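PDB 4N0T: U4/U6 snRNA-associated-splicing factor PRP24 from Saccharomyces cerevisiae, which binds U6 snRNA and acts as a recycling factor of the spliceosome, the machinery that removes introns from pre-mRNA. Local coordinates for residues Y96-I101 / L113-P118; C85-T90 / A129-T134; Q106-V111 / A139-E144. All coordinates share one frame; numbering follows the deposited sequence.

Contact 1 of 3, residues Y96-I101 / L113-P118; sequences YTQRNI and LSIRLP. With nucleotides of chain B.
Gln98, in the first turn of helix 98-107, lies across Ile115 of strand 112-116, its CG 3.5 Å from Ile115 CB and almost as near the CG2 branch. Gln98 CG stands anti to its backbone N (chi1 -157°), and the chain beyond is extended, which lays the amide beside the carbonyl of Ile115. The apolar packing continues inward: Ile101 CG2 meets Ile115 CD1 at 4.2 Å, and Ile101 CD1 reaches Leu117 CD2 at 4.4 Å. Ile101 also rests on Ile131 of the next strand, so the helix packs on two strands at once.

The polar link between the segments runs through a water, which accepts from Ile115 N at 2.9 Å and probably donates to Gln98 OE1. Thr97 and Asn100 form a capping box at the helix start: Asn100 N donates to Thr97 OG1, and Thr97 N to Asn100 OD1 at 2.9 Å.

Arg116 leaves the strand on the side away from the helix, and its guanidinium meets G21 of chain B. Its NE donates to N7 of G21 at 2.9 Å, nearly straight at 167°, while NH2 donates to O6 of the same base. NH1 is held by Ser114 OG at 2.9 Å and by a salt bridge to Asp132, which together fix the guanidinium's rotation. Helices on one sheet face and RNA on the other are the hallmark of the RNA recognition motif.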
loop_
_atom_site.group_PDB
_atom_site.type_symbol
_atom_site.label_atom_id
_atom_site.label_comp_id
_atom_site.label_asym_id
_atom_site.label_seq_id
_atom_site.Cartn_x
_atom_site.Cartn_y
_atom_site.Cartn_z
ATOM N N TYR A 96 8.638 -2.709 6.445
ATOM C CA TYR A 96 8.477 -4.164 6.522
ATOM C C TYR A 96 8.341 -4.741 5.124
ATOM O O TYR A 96 7.682 -4.161 4.252
ATOM C CB TYR A 96 7.256 -4.542 7.359
ATOM C CG TYR A 96 7.569 -5.321 8.618
ATOM C CD1 TYR A 96 8.632 -4.957 9.443
ATOM C CD2 TYR A 96 6.787 -6.413 8.995
ATOM C CE1 TYR A 96 8.912 -5.667 10.597
ATOM C CE2 TYR A 96 7.059 -7.124 10.155
ATOM C CZ TYR A 96 8.123 -6.743 10.946
ATOM O OH TYR A 96 8.407 -7.440 12.098
ATOM N N THR A 97 8.976 -5.892 4.915
ATOM C CA THR A 97 8.906 -6.608 3.656
ATOM C C THR A 97 8.153 -7.924 3.838
ATOM O O THR A 97 7.802 -8.322 4.957
ATOM C CB THR A 97 10.311 -6.965 3.150
ATOM O OG1 THR A 97 10.936 -7.835 4.105
ATOM C CG2 THR A 97 11.155 -5.714 2.982
ATOM N N GLN A 98 7.915 -8.600 2.724
ATOM C CA GLN A 98 7.272 -9.900 2.732
ATOM C C GLN A 98 8.049 -10.851 3.649
ATOM O O GLN A 98 7.462 -11.611 4.429
ATOM C CB GLN A 98 7.232 -10.440 1.303
ATOM C CG GLN A 98 6.165 -11.471 1.060
ATOM C CD GLN A 98 6.276 -12.110 -0.306
ATOM O OE1 GLN A 98 6.541 -13.307 -0.422
ATOM N NE2 GLN A 98 6.068 -11.317 -1.349
ATOM N N ARG A 99 9.374 -10.772 3.556
ATOM C CA ARG A 99 10.270 -11.602 4.355
ATOM C C ARG A 99 10.068 -11.319 5.840
ATOM O O ARG A 99 10.007 -12.249 6.649
ATOM C CB ARG A 99 11.718 -11.317 3.948
ATOM C CG ARG A 99 12.783 -12.173 4.622
ATOM C CD ARG A 99 14.155 -11.545 4.363
ATOM N NE ARG A 99 15.267 -12.491 4.419
ATOM C CZ ARG A 99 16.478 -12.247 3.920
ATOM N NH1 ARG A 99 16.733 -11.090 3.320
ATOM N NH2 ARG A 99 17.433 -13.163 4.010
ATOM N N ASN A 100 9.945 -10.036 6.196
ATOM C CA ASN A 100 9.703 -9.673 7.591
ATOM C C ASN A 100 8.416 -10.287 8.112
ATOM O O ASN A 100 8.344 -10.750 9.250
ATOM C CB ASN A 100 9.657 -8.147 7.784
ATOM C CG ASN A 100 10.989 -7.473 7.505
ATOM O OD1 ASN A 100 11.046 -6.432 6.851
ATOM N ND2 ASN A 100 12.068 -8.061 8.005
ATOM N N ILE A 101 7.377 -10.278 7.282
ATOM C CA ILE A 101 6.105 -10.837 7.701
ATOM C C ILE A 101 6.224 -12.345 7.830
ATOM O O ILE A 101 5.707 -12.948 8.783
ATOM C CB ILE A 101 4.984 -10.462 6.703
ATOM C CG1 ILE A 101 4.804 -8.944 6.712
ATOM C CG2 ILE A 101 3.697 -11.184 7.059
ATOM C CD1 ILE A 101 3.893 -8.396 5.603
ATOM N N LEU A 113 2.015 -19.947 3.499
ATOM C CA LEU A 113 2.018 -20.368 2.103
ATOM C C LEU A 113 2.156 -19.210 1.111
ATOM O O LEU A 113 2.778 -19.364 0.055
ATOM C CB LEU A 113 0.745 -21.157 1.796
ATOM C CG LEU A 113 0.720 -22.599 2.292
ATOM C CD1 LEU A 113 -0.705 -23.093 2.369
ATOM C CD2 LEU A 113 1.524 -23.455 1.340
ATOM N N SER A 114 1.571 -18.059 1.438
ATOM C CA SER A 114 1.536 -16.963 0.480
ATOM C C SER A 114 1.362 -15.661 1.243
ATOM O O SER A 114 0.571 -15.598 2.180
ATOM C CB SER A 114 0.363 -17.153 -0.497
ATOM O OG SER A 114 0.212 -16.025 -1.360
ATOM N N ILE A 115 2.146 -14.658 0.872
ATOM C CA ILE A 115 2.017 -13.336 1.464
ATOM C C ILE A 115 1.883 -12.361 0.305
ATOM O O ILE A 115 2.745 -12.302 -0.572
ATOM C CB ILE A 115 3.251 -13.000 2.335
ATOM C CG1 ILE A 115 3.357 -13.996 3.485
ATOM C CG2 ILE A 115 3.131 -11.596 2.946
ATOM C CD1 ILE A 115 4.728 -13.987 4.166
ATOM N N ARG A 116 0.791 -11.604 0.288
ATOM C CA ARG A 116 0.457 -10.784 -0.874
ATOM C C ARG A 116 0.284 -9.334 -0.480
ATOM O O ARG A 116 -0.539 -9.014 0.362
ATOM C CB ARG A 116 -0.841 -11.313 -1.508
ATOM C CG ARG A 116 -0.709 -12.798 -1.932
ATOM C CD ARG A 116 -1.966 -13.325 -2.618
ATOM N NE ARG A 116 -3.145 -13.434 -1.771
ATOM C CZ ARG A 116 -3.435 -14.460 -0.974
ATOM N NH1 ARG A 116 -2.603 -15.507 -0.862
ATOM N NH2 ARG A 116 -4.569 -14.437 -0.287
ATOM N N LEU A 117 1.059 -8.467 -1.128
ATOM C CA LEU A 117 1.079 -7.040 -0.817
ATOM C C LEU A 117 0.501 -6.259 -1.996
ATOM O O LEU A 117 0.535 -6.730 -3.143
ATOM C CB LEU A 117 2.527 -6.608 -0.549
ATOM C CG LEU A 117 3.221 -6.942 0.785
ATOM C CD1 LEU A 117 2.810 -5.991 1.873
ATOM C CD2 LEU A 117 3.034 -8.365 1.276
ATOM N N PRO A 118 -0.026 -5.051 -1.725
ATOM C CA PRO A 118 -0.761 -4.292 -2.748
ATOM C C PRO A 118 0.123 -3.365 -3.581
ATOM O O PRO A 118 1.207 -2.941 -3.153
ATOM C CB PRO A 118 -1.726 -3.453 -1.914
ATOM C CG PRO A 118 -0.938 -3.169 -0.655
ATOM C CD PRO A 118 -0.202 -4.479 -0.382
ATOM P P G B 21 -8.917 -3.652 -1.749
ATOM O OP1 G B 21 -9.093 -2.172 -1.844
ATOM O OP2 G B 21 -9.861 -4.481 -2.569
ATOM O "O5'" G B 21 -7.416 -4.012 -2.118
ATOM C "C5'" G B 21 -6.921 -5.327 -1.894
ATOM C "C4'" G B 21 -5.586 -5.534 -2.564
ATOM O "O4'" G B 21 -5.039 -6.798 -2.112
ATOM C "C3'" G B 21 -5.629 -5.644 -4.080
ATOM O "O3'" G B 21 -4.306 -5.380 -4.529
ATOM C "C2'" G B 21 -5.894 -7.133 -4.265
ATOM O "O2'" G B 21 -5.608 -7.609 -5.558
ATOM C "C1'" G B 21 -4.937 -7.687 -3.216
ATOM N N9 G B 21 -5.232 -9.019 -2.713
ATOM C C8 G B 21 -4.294 -10.016 -2.666
ATOM N N7 G B 21 -4.764 -11.098 -2.133
ATOM C C5 G B 21 -6.060 -10.804 -1.793
ATOM C C6 G B 21 -7.028 -11.613 -1.155
ATOM O O6 G B 21 -6.915 -12.804 -0.788
ATOM N N1 G B 21 -8.223 -10.933 -0.992
ATOM C C2 G B 21 -8.438 -9.619 -1.350
ATOM N N2 G B 21 -9.657 -9.120 -1.093
ATOM N N3 G B 21 -7.541 -8.855 -1.948
ATOM C C4 G B 21 -6.376 -9.499 -2.127
HETATM O O HOH W 1 4.220 -15.262 -1.125
#

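Contact 2 of 3, residues C85-T90 / A129-T134; sequences CTLWMT and AYIDVT. With nucleotides of chain B.
Trp88 and Tyr130, facing each other on neighbouring strands, carry the bases of two successive nucleotides of chain B. The adenine of A20 lies on one face of the indole, its C5 3.5 Å above the plane and over the centre, while O2' of C19 sits at the ring edge. Tyr130 is sandwiched: the guanine of G21 covers one face and Trp88 CD1 meets the other toward the rim, 3.4 Å from Tyr130 CZ. The two side-chain rings are oblique, their planes at 58°. Tyr130 OH donates to N3 of A20 at 2.8 Å. An alanine in place of Trp88 would probably leave the A20 base without its stacking platform and one face of Tyr130 without its cover.

These rings stand on strands 86-90 and 128-133, the central antiparallel pair of the RRM sheet, where aromatics on the sheet surface classically stack on RNA. Leu87 N donates to Ile131 O at 2.7 Å, and Met89 pairs with Ala129 through two further backbone bonds. Beside the rings, Thr86 OG1 donates to Asp132 OD1 at 2.6 Å from above the carboxylate plane; Asp132 OD2 also salt-bridges Arg52. On the reverse face, Met89 CE packs against Ile131 CD1 at 3.6 Å, and Ile131 touches Leu105 of helix 98-107.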
loop_
_atom_site.group_PDB
_atom_site.type_symbol
_atom_site.label_atom_id
_atom_site.label_comp_id
_atom_site.label_asym_id
_atom_site.label_seq_id
_atom_site.Cartn_x
_atom_site.Cartn_y
_atom_site.Cartn_z
ATOM N N CYS A 85 -8.337 -19.962 6.270
ATOM C CA CYS A 85 -6.897 -19.981 6.453
ATOM C C CYS A 85 -6.209 -18.705 5.993
ATOM O O CYS A 85 -5.014 -18.727 5.696
ATOM C CB CYS A 85 -6.293 -21.136 5.663
ATOM S SG CYS A 85 -6.684 -22.770 6.342
ATOM N N THR A 86 -6.950 -17.598 5.918
ATOM C CA THR A 86 -6.371 -16.366 5.408
ATOM C C THR A 86 -6.443 -15.246 6.450
ATOM O O THR A 86 -7.493 -15.005 7.054
ATOM C CB THR A 86 -7.087 -15.923 4.109
ATOM O OG1 THR A 86 -6.985 -16.969 3.132
ATOM C CG2 THR A 86 -6.460 -14.646 3.554
ATOM N N LEU A 87 -5.310 -14.577 6.654
ATOM C CA LEU A 87 -5.244 -13.420 7.536
ATOM C C LEU A 87 -5.174 -12.146 6.709
ATOM O O LEU A 87 -4.648 -12.142 5.588
ATOM C CB LEU A 87 -3.964 -13.484 8.348
ATOM C CG LEU A 87 -3.796 -14.779 9.125
ATOM C CD1 LEU A 87 -2.352 -14.930 9.540
ATOM C CD2 LEU A 87 -4.710 -14.738 10.317
ATOM N N TRP A 88 -5.694 -11.065 7.270
ATOM C CA TRP A 88 -5.414 -9.745 6.733
ATOM C C TRP A 88 -4.678 -8.976 7.817
ATOM O O TRP A 88 -5.100 -8.962 8.986
ATOM C CB TRP A 88 -6.708 -9.045 6.325
ATOM C CG TRP A 88 -6.545 -7.632 5.823
ATOM C CD1 TRP A 88 -6.248 -7.239 4.549
ATOM C CD2 TRP A 88 -6.757 -6.430 6.576
ATOM N NE1 TRP A 88 -6.243 -5.854 4.466
ATOM C CE2 TRP A 88 -6.539 -5.340 5.702
ATOM C CE3 TRP A 88 -7.093 -6.170 7.911
ATOM C CZ2 TRP A 88 -6.655 -4.007 6.121
ATOM C CZ3 TRP A 88 -7.216 -4.846 8.323
ATOM C CH2 TRP A 88 -6.993 -3.781 7.429
ATOM N N MET A 89 -3.572 -8.358 7.429
ATOM C CA MET A 89 -2.702 -7.656 8.359
ATOM C C MET A 89 -2.477 -6.217 7.905
ATOM O O MET A 89 -2.293 -5.957 6.713
ATOM C CB MET A 89 -1.377 -8.415 8.463
ATOM C CG MET A 89 -0.400 -7.887 9.478
ATOM S SD MET A 89 1.097 -8.925 9.448
ATOM C CE MET A 89 0.510 -10.377 10.308
ATOM N N THR A 90 -2.520 -5.273 8.839
ATOM C CA THR A 90 -2.138 -3.919 8.493
ATOM C C THR A 90 -1.378 -3.225 9.620
ATOM O O THR A 90 -1.267 -3.752 10.743
ATOM C CB THR A 90 -3.352 -3.061 8.033
ATOM O OG1 THR A 90 -2.855 -1.899 7.363
ATOM C CG2 THR A 90 -4.215 -2.615 9.230
ATOM N N ALA A 129 -1.494 -6.512 4.047
ATOM C CA ALA A 129 -1.106 -7.779 3.422
ATOM C C ALA A 129 -2.130 -8.852 3.671
ATOM O O ALA A 129 -2.792 -8.861 4.712
ATOM C CB ALA A 129 0.280 -8.252 3.933
ATOM N N TYR A 130 -2.248 -9.767 2.710
ATOM C CA TYR A 130 -3.000 -10.993 2.907
ATOM C C TYR A 130 -2.020 -12.139 3.084
ATOM O O TYR A 130 -0.995 -12.217 2.383
ATOM C CB TYR A 130 -3.917 -11.276 1.709
ATOM C CG TYR A 130 -5.097 -10.352 1.653
ATOM C CD1 TYR A 130 -6.278 -10.655 2.314
ATOM C CD2 TYR A 130 -5.019 -9.159 0.952
ATOM C CE1 TYR A 130 -7.362 -9.801 2.264
ATOM C CE2 TYR A 130 -6.086 -8.296 0.900
ATOM C CZ TYR A 130 -7.249 -8.618 1.550
ATOM O OH TYR A 130 -8.297 -7.732 1.490
ATOM N N ILE A 131 -2.319 -13.025 4.031
ATOM C CA ILE A 131 -1.435 -14.149 4.299
ATOM C C ILE A 131 -2.264 -15.412 4.383
ATOM O O ILE A 131 -3.235 -15.464 5.150
ATOM C CB ILE A 131 -0.722 -13.982 5.659
ATOM C CG1 ILE A 131 0.042 -12.662 5.713
ATOM C CG2 ILE A 131 0.248 -15.150 5.886
ATOM C CD1 ILE A 131 0.085 -12.064 7.113
ATOM N N ASP A 132 -1.876 -16.433 3.612
ATOM C CA ASP A 132 -2.520 -17.733 3.709
ATOM C C ASP A 132 -1.657 -18.665 4.555
ATOM O O ASP A 132 -0.451 -18.773 4.328
ATOM C CB ASP A 132 -2.706 -18.361 2.326
ATOM C CG ASP A 132 -3.739 -17.636 1.483
ATOM O OD1 ASP A 132 -4.591 -16.928 2.059
ATOM O OD2 ASP A 132 -3.691 -17.794 0.245
ATOM N N VAL A 133 -2.287 -19.292 5.541
ATOM C CA VAL A 133 -1.616 -20.309 6.351
ATOM C C VAL A 133 -2.238 -21.672 6.067
ATOM O O VAL A 133 -3.043 -21.798 5.141
ATOM C CB VAL A 133 -1.638 -19.944 7.848
ATOM C CG1 VAL A 133 -0.879 -18.662 8.050
ATOM C CG2 VAL A 133 -3.074 -19.805 8.372
ATOM N N THR A 134 -1.855 -22.704 6.823
ATOM C CA THR A 134 -2.261 -24.058 6.458
ATOM C C THR A 134 -3.459 -24.622 7.221
ATOM O O THR A 134 -3.957 -25.701 6.878
ATOM C CB THR A 134 -1.095 -25.047 6.599
ATOM O OG1 THR A 134 -0.696 -25.113 7.973
ATOM C CG2 THR A 134 0.080 -24.605 5.754
ATOM P P A B 20 -8.714 -0.028 3.846
ATOM O OP1 A B 20 -7.917 1.043 3.188
ATOM O OP2 A B 20 -10.106 0.282 4.269
ATOM O "O5'" A B 20 -8.777 -1.301 2.899
ATOM C "C5'" A B 20 -7.620 -1.791 2.213
ATOM C "C4'" A B 20 -7.890 -3.136 1.597
ATOM O "O4'" A B 20 -7.911 -4.126 2.663
ATOM C "C3'" A B 20 -9.225 -3.266 0.858
ATOM O "O3'" A B 20 -9.081 -4.169 -0.234
ATOM C "C2'" A B 20 -10.125 -3.908 1.909
ATOM O "O2'" A B 20 -11.214 -4.635 1.378
ATOM C "C1'" A B 20 -9.140 -4.823 2.643
ATOM N N9 A B 20 -9.538 -5.111 4.020
ATOM C C8 A B 20 -9.763 -4.214 5.032
ATOM N N7 A B 20 -10.162 -4.784 6.148
ATOM C C5 A B 20 -10.182 -6.141 5.849
ATOM C C6 A B 20 -10.520 -7.279 6.608
ATOM N N6 A B 20 -10.908 -7.210 7.882
ATOM N N1 A B 20 -10.438 -8.482 5.994
ATOM C C2 A B 20 -10.071 -8.541 4.709
ATOM N N3 A B 20 -9.742 -7.531 3.896
ATOM C C4 A B 20 -9.809 -6.358 4.537
ATOM P P G B 21 -8.917 -3.652 -1.749
ATOM O OP1 G B 21 -9.093 -2.172 -1.844
ATOM O OP2 G B 21 -9.861 -4.481 -2.569
ATOM O "O5'" G B 21 -7.416 -4.012 -2.118
ATOM C "C5'" G B 21 -6.921 -5.327 -1.894
ATOM C "C4'" G B 21 -5.586 -5.534 -2.564
ATOM O "O4'" G B 21 -5.039 -6.798 -2.112
ATOM C "C3'" G B 21 -5.629 -5.644 -4.080
ATOM O "O3'" G B 21 -4.306 -5.380 -4.529
ATOM C "C2'" G B 21 -5.894 -7.133 -4.265
ATOM O "O2'" G B 21 -5.608 -7.609 -5.558
ATOM C "C1'" G B 21 -4.937 -7.687 -3.216
ATOM N N9 G B 21 -5.232 -9.019 -2.713
ATOM C C8 G B 21 -4.294 -10.016 -2.666
ATOM N N7 G B 21 -4.764 -11.098 -2.133
ATOM C C5 G B 21 -6.060 -10.804 -1.793
ATOM C C6 G B 21 -7.028 -11.613 -1.155
ATOM O O6 G B 21 -6.915 -12.804 -0.788
ATOM N N1 G B 21 -8.223 -10.933 -0.992
ATOM C C2 G B 21 -8.438 -9.619 -1.350
ATOM N N2 G B 21 -9.657 -9.120 -1.093
ATOM N N3 G B 21 -7.541 -8.855 -1.948
ATOM C C4 G B 21 -6.376 -9.499 -2.127
ATOM P P C B 19 -3.537 1.788 4.061
ATOM O OP1 C B 19 -3.293 0.851 2.944
ATOM O OP2 C B 19 -3.826 3.227 3.786
ATOM O "O5'" C B 19 -4.753 1.303 4.969
ATOM C "C5'" C B 19 -4.816 -0.048 5.413
ATOM C "C4'" C B 19 -5.913 -0.219 6.423
ATOM O "O4'" C B 19 -5.606 0.561 7.610
ATOM C "C3'" C B 19 -7.261 0.320 5.980
ATOM O "O3'" C B 19 -7.943 -0.582 5.134
ATOM C "C2'" C B 19 -7.953 0.588 7.300
ATOM O "O2'" C B 19 -8.372 -0.640 7.886
ATOM C "C1'" C B 19 -6.786 1.138 8.119
ATOM N N1 C B 19 -6.671 2.615 7.983
ATOM C C2 C B 19 -7.508 3.392 8.784
ATOM O O2 C B 19 -8.308 2.807 9.545
ATOM N N3 C B 19 -7.432 4.738 8.696
ATOM C C4 C B 19 -6.559 5.312 7.850
ATOM N N4 C B 19 -6.523 6.660 7.797
ATOM C C5 C B 19 -5.685 4.545 7.021
ATOM C C6 C B 19 -5.781 3.204 7.120
#

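Contact 3 of 3, residues Q106-V111 / A139-E144; sequences QDINVV and ARYCVE
Tyr141 turns the edge of its ring, not a face, to the loop that follows helix 98-107. Its CE2 lies 3.4 Å from Ile108 O, with that oxygen in the ring plane, and CE2 is also 4.0 Å from Ile108 CB. Farther along this edge, CD2 meets Val110 CG2 at 4.1 Å, the valine crossing the tyrosine obliquely. The CB of Tyr141 points toward the loop, and with CG anti to the backbone N (chi1 -172°) the ring edge lies against it.

At the next residue of the helix, Cys142 offers its sulfur to both branches of Val110: SG is 3.8 Å from Val110 CG1 and 3.9 Å from CG2. Ile108 reaches the same cysteine with its CD1. Its CG1 stands between the backbone N and the carbonyl carbon (chi1 57°), a crowded position, and CD1 beyond it lies 4.0 Å from both Cys142 CA and SG.

Asn109 lies between them and has a positive phi; it is the C-prime residue of a Schellman motif, with Asn109 N bonded to Gln106 O and Val110 N to Leu105 O. This turn ends the helix, and the residues on either side of Asn109, Ile108 and Val110, both touch helix 136-146. Val110 also touches Val133, and Cys142 touches Leu87, which joins the contact to the back of the sheet.

Apart from the Ile108 carbonyl oxygen at the electropositive ring edge, the contact is methyls, sulfur and aromatic carbon, so van der Waals packing probably does most of the holding.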
loop_
_atom_site.group_PDB
_atom_site.type_symbol
_atom_site.label_atom_id
_atom_site.label_comp_id
_atom_site.label_asym_id
_atom_site.label_seq_id
_atom_site.Cartn_x
_atom_site.Cartn_y
_atom_site.Cartn_z
ATOM N N GLN A 106 6.955 -17.305 11.333
ATOM C CA GLN A 106 7.975 -18.326 11.598
ATOM C C GLN A 106 8.261 -18.384 13.106
ATOM O O GLN A 106 8.354 -19.469 13.698
ATOM C CB GLN A 106 9.240 -17.940 10.829
ATOM C CG GLN A 106 10.266 -19.023 10.609
ATOM C CD GLN A 106 11.469 -18.493 9.838
ATOM O OE1 GLN A 106 12.197 -17.621 10.320
ATOM N NE2 GLN A 106 11.667 -19.002 8.630
ATOM N N ASP A 107 8.365 -17.206 13.719
ATOM C CA ASP A 107 8.615 -17.066 15.162
ATOM C C ASP A 107 7.568 -17.718 16.065
ATOM O O ASP A 107 7.875 -18.122 17.188
ATOM C CB ASP A 107 8.709 -15.586 15.539
ATOM C CG ASP A 107 10.066 -14.986 15.243
ATOM O OD1 ASP A 107 10.779 -15.507 14.358
ATOM O OD2 ASP A 107 10.415 -13.981 15.898
ATOM N N ILE A 108 6.324 -17.787 15.602
ATOM C CA ILE A 108 5.264 -18.405 16.387
ATOM C C ILE A 108 4.893 -19.759 15.784
ATOM O O ILE A 108 3.789 -20.287 15.998
ATOM C CB ILE A 108 4.033 -17.469 16.533
ATOM C CG1 ILE A 108 3.485 -17.069 15.152
ATOM C CG2 ILE A 108 4.424 -16.234 17.322
ATOM C CD1 ILE A 108 2.038 -16.549 15.196
ATOM N N ASN A 109 5.843 -20.289 15.018
ATOM C CA ASN A 109 5.780 -21.632 14.444
ATOM C C ASN A 109 4.564 -21.857 13.560
ATOM O O ASN A 109 3.910 -22.900 13.626
ATOM C CB ASN A 109 5.905 -22.706 15.535
ATOM C CG ASN A 109 7.248 -22.654 16.249
ATOM O OD1 ASN A 109 8.304 -22.578 15.615
ATOM N ND2 ASN A 109 7.211 -22.679 17.574
ATOM N N VAL A 110 4.271 -20.859 12.725
ATOM C CA VAL A 110 3.197 -20.960 11.752
ATOM C C VAL A 110 3.774 -20.940 10.333
ATOM O O VAL A 110 4.491 -20.009 9.961
ATOM C CB VAL A 110 2.209 -19.790 11.919
ATOM C CG1 VAL A 110 1.204 -19.764 10.762
ATOM C CG2 VAL A 110 1.493 -19.898 13.259
ATOM N N VAL A 111 3.478 -21.977 9.549
ATOM C CA VAL A 111 3.924 -22.033 8.167
ATOM C C VAL A 111 3.085 -21.062 7.336
ATOM O O VAL A 111 1.866 -21.038 7.470
ATOM C CB VAL A 111 3.734 -23.446 7.601
ATOM C CG1 VAL A 111 4.065 -23.484 6.103
ATOM C CG2 VAL A 111 4.590 -24.445 8.386
ATOM N N ALA A 139 -4.463 -19.916 11.766
ATOM C CA ALA A 139 -4.990 -18.572 11.513
ATOM C C ALA A 139 -5.455 -17.938 12.828
ATOM O O ALA A 139 -5.091 -16.799 13.134
ATOM C CB ALA A 139 -6.132 -18.604 10.495
ATOM N N ARG A 140 -6.244 -18.667 13.614
ATOM C CA ARG A 140 -6.695 -18.120 14.903
ATOM C C ARG A 140 -5.523 -17.842 15.844
ATOM O O ARG A 140 -5.563 -16.894 16.635
ATOM C CB ARG A 140 -7.708 -19.049 15.583
ATOM C CG ARG A 140 -9.049 -19.161 14.856
ATOM C CD ARG A 140 -9.802 -17.829 14.800
ATOM N NE ARG A 140 -11.092 -17.963 14.121
ATOM C CZ ARG A 140 -11.905 -16.946 13.839
ATOM N NH1 ARG A 140 -11.566 -15.707 14.174
ATOM N NH2 ARG A 140 -13.057 -17.165 13.217
ATOM N N TYR A 141 -4.480 -18.660 15.758
ATOM C CA TYR A 141 -3.303 -18.484 16.598
ATOM C C TYR A 141 -2.529 -17.222 16.201
ATOM O O TYR A 141 -2.031 -16.492 17.061
ATOM C CB TYR A 141 -2.414 -19.741 16.555
ATOM C CG TYR A 141 -1.273 -19.730 17.550
ATOM C CD1 TYR A 141 -1.522 -19.734 18.920
ATOM C CD2 TYR A 141 0.051 -19.738 17.125
ATOM C CE1 TYR A 141 -0.478 -19.724 19.839
ATOM C CE2 TYR A 141 1.102 -19.731 18.039
ATOM C CZ TYR A 141 0.823 -19.727 19.395
ATOM O OH TYR A 141 1.848 -19.718 20.315
ATOM N N CYS A 142 -2.438 -16.953 14.903
ATOM C CA CYS A 142 -1.810 -15.707 14.449
ATOM C C CYS A 142 -2.540 -14.478 14.981
ATOM O O CYS A 142 -1.907 -13.492 15.357
ATOM C CB CYS A 142 -1.765 -15.638 12.924
ATOM S SG CYS A 142 -0.605 -16.793 12.169
ATOM N N VAL A 143 -3.866 -14.525 15.005
ATOM C CA VAL A 143 -4.628 -13.394 15.537
ATOM C C VAL A 143 -4.307 -13.240 17.022
ATOM O O VAL A 143 -4.018 -12.143 17.492
ATOM C CB VAL A 143 -6.139 -13.567 15.352
ATOM C CG1 VAL A 143 -6.897 -12.426 16.054
ATOM C CG2 VAL A 143 -6.505 -13.592 13.864
ATOM N N GLU A 144 -4.337 -14.360 17.745
ATOM C CA GLU A 144 -4.075 -14.365 19.183
ATOM C C GLU A 144 -2.727 -13.747 19.533
ATOM O O GLU A 144 -2.639 -12.906 20.428
ATOM C CB GLU A 144 -4.130 -15.798 19.723
ATOM C CG GLU A 144 -3.895 -15.894 21.224
ATOM C CD GLU A 144 -3.550 -17.306 21.687
ATOM O OE1 GLU A 144 -4.098 -18.281 21.126
ATOM O OE2 GLU A 144 -2.719 -17.434 22.613
#

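Overall arrangement
All three contacts belong to the second RNA recognition motif. Along the chain, contact 1 is nested inside the loop closed by contact 2, whereas contact 3 alternates with both. Contact 2 is the middle of the sheet; contact 1 adds the edge strand 112-116 and the start of helix 98-107. The centres of contact 1 and contact 2 are about 9 Å apart. Contact 3 uses the other end of that helix and helix 136-146, with its centre about 10 Å from that of contact 2 and 14 Å from that of contact 1. Contacts 1 and 2 meet on the RNA-binding face, contacts 2 and 3 behind it. The domain thus keeps RNA on one face and its helices on the other.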